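PDB 5WTZ: binary enterotoxin of Clostridium perfringens component a from Clostridium perfringens, which probably transfers ADP-ribose from NAD+ to actin, as the enzymatic component of an iota-like binary enterotoxin. Local coordinates for residues L358-H363 with I416-I421. Sequence-based numbering, arbitrary orientation.
Sequences LILRLH and IDATLI
Arg361 and Asp417 meet side by side because Arg361 has CG anti to its backbone N (chi1 -179°) and bends at chi3, while Asp417 has CG anti to its carbonyl carbon (chi1 -80°). Their salt bridge is side-on. Arg361 NE reaches Asp417 OD1 at 2.8 Å, and Arg361 NH2 reaches Asp417 OD2 at 3.0 Å on its syn lone pair. The two planes are turned 35° apart. Two bonds restrict rotation of the guanidinium. A water within hydrogen-bonding distance of Arg361 O (2.6 Å) and Asp417 OD1 (2.9 Å) links the carboxylate to the backbone. The face bearing Arg361, Asp417 and His363 packs against strand 134-136, and a salt bridge from Arg361 NH1 to Asp138 joins the two ADP-ribosyltransferase-like regions.

Strands 358-363 and 416-420 run parallel. Ile416 N gives a nearly straight bond to Ile359 O, 2.7 Å long. Arg361 N then bonds to Ile416 O, Ala418 N to Arg361 O, His363 N to Ala418 O and Leu420 N to His363 O. A second water bridges His363 ND1 and Thr419 OG1; the imidazole NE2 also bonds to Asp294, and Thr419 OG1 to Asp396.

Leu360, Leu362, Ile416 and Ala418 point to the opposite face, where apolar groups meet. Leu360 CD1 lies 3.9 Å from Ala418 CB. Leu362 CD1 packs 3.9 Å from Leu420 CB, and Leu358 CD2 touches Ile416 CD1 at 3.7 Å. Strand 295-301, with NAD-binding Arg299, flanks 358-363 on its other edge. This buried parallel pair belongs to the mixed five-stranded sheet of an ADP-ribosyltransferase fold, beside its NAD pocket.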
# COMPACT_ATOMS: atom_id res chain seq x y z
N LEU A 358 2.23 -1.00 14.74
CA LEU A 358 1.11 -1.17 13.84
C LEU A 358 1.00 0.05 12.94
O LEU A 358 0.65 1.15 13.40
CB LEU A 358 -0.18 -1.39 14.65
CG LEU A 358 -0.22 -2.67 15.50
CD1 LEU A 358 -1.38 -2.64 16.48
CD2 LEU A 358 -0.29 -3.93 14.63
N ILE A 359 1.29 -0.14 11.67
CA ILE A 359 1.28 0.95 10.69
C ILE A 359 0.09 0.85 9.75
O ILE A 359 0.05 0.00 8.84
CB ILE A 359 2.58 0.97 9.87
CG1 ILE A 359 3.80 0.91 10.80
CG2 ILE A 359 2.61 2.18 8.95
CD1 ILE A 359 5.14 0.72 10.07
N LEU A 360 -0.89 1.72 9.96
CA LEU A 360 -2.05 1.79 9.07
C LEU A 360 -1.62 2.35 7.72
O LEU A 360 -0.93 3.37 7.65
CB LEU A 360 -3.14 2.67 9.68
CG LEU A 360 -4.49 2.59 8.94
CD1 LEU A 360 -5.06 1.18 9.06
CD2 LEU A 360 -5.45 3.65 9.51
N ARG A 361 -1.96 1.64 6.65
CA ARG A 361 -1.84 2.21 5.31
C ARG A 361 -3.23 2.24 4.72
O ARG A 361 -3.71 1.23 4.18
CB ARG A 361 -0.85 1.43 4.44
CG ARG A 361 -0.68 2.03 3.03
CD ARG A 361 0.63 1.60 2.35
NE ARG A 361 0.67 0.15 2.11
CZ ARG A 361 1.73 -0.51 1.64
NH1 ARG A 361 2.86 0.13 1.36
NH2 ARG A 361 1.67 -1.82 1.47
N LEU A 362 -3.88 3.39 4.87
CA LEU A 362 -5.32 3.54 4.64
C LEU A 362 -5.65 4.10 3.27
O LEU A 362 -5.17 5.18 2.90
CB LEU A 362 -5.91 4.44 5.72
CG LEU A 362 -7.43 4.69 5.65
CD1 LEU A 362 -8.26 3.38 5.92
CD2 LEU A 362 -7.80 5.84 6.59
N HIS A 363 -6.49 3.38 2.54
CA HIS A 363 -7.08 3.87 1.30
C HIS A 363 -8.28 4.73 1.67
O HIS A 363 -9.31 4.20 2.10
CB HIS A 363 -7.51 2.71 0.40
CG HIS A 363 -8.11 3.14 -0.91
ND1 HIS A 363 -8.84 2.30 -1.71
CD2 HIS A 363 -8.09 4.34 -1.55
CE1 HIS A 363 -9.24 2.95 -2.79
NE2 HIS A 363 -8.81 4.19 -2.71
N ILE A 416 -0.61 -2.42 7.86
CA ILE A 416 -2.00 -2.86 7.81
C ILE A 416 -2.72 -2.08 6.72
O ILE A 416 -3.17 -0.95 6.94
CB ILE A 416 -2.69 -2.69 9.18
CG1 ILE A 416 -1.87 -3.42 10.26
CG2 ILE A 416 -4.12 -3.21 9.13
CD1 ILE A 416 -2.45 -3.32 11.64
N ASP A 417 -2.79 -2.68 5.54
CA ASP A 417 -3.53 -2.07 4.43
C ASP A 417 -5.01 -2.18 4.70
O ASP A 417 -5.53 -3.26 4.95
CB ASP A 417 -3.18 -2.76 3.11
CG ASP A 417 -1.87 -2.26 2.54
OD1 ASP A 417 -1.85 -1.15 1.98
OD2 ASP A 417 -0.87 -2.98 2.67
N ALA A 418 -5.70 -1.04 4.67
CA ALA A 418 -7.11 -1.01 4.98
C ALA A 418 -7.81 -0.05 4.05
O ALA A 418 -7.18 0.80 3.43
CB ALA A 418 -7.35 -0.61 6.43
N THR A 419 -9.13 -0.21 3.95
CA THR A 419 -9.98 0.73 3.22
C THR A 419 -10.96 1.37 4.19
O THR A 419 -11.60 0.65 4.97
CB THR A 419 -10.74 0.03 2.09
OG1 THR A 419 -9.80 -0.63 1.22
CG2 THR A 419 -11.61 1.02 1.30
N LEU A 420 -11.07 2.70 4.17
CA LEU A 420 -12.06 3.37 5.00
C LEU A 420 -13.45 3.16 4.41
O LEU A 420 -13.70 3.46 3.23
CB LEU A 420 -11.76 4.88 5.13
CG LEU A 420 -12.55 5.54 6.29
CD1 LEU A 420 -11.87 5.28 7.64
CD2 LEU A 420 -12.80 7.05 6.12
N ILE A 421 -14.36 2.61 5.21
CA ILE A 421 -15.72 2.41 4.74
C ILE A 421 -16.74 3.11 5.65
O ILE A 421 -16.57 3.28 6.88
CB ILE A 421 -16.07 0.90 4.60
CG1 ILE A 421 -16.00 0.19 5.94
CG2 ILE A 421 -15.17 0.19 3.57
CD1 ILE A 421 -16.59 -1.19 5.87
OXT ILE A 421 -17.76 3.56 5.15
O HOH W 1 -4.17 0.51 1.73
O HOH W 2 -8.13 -0.42 -1.16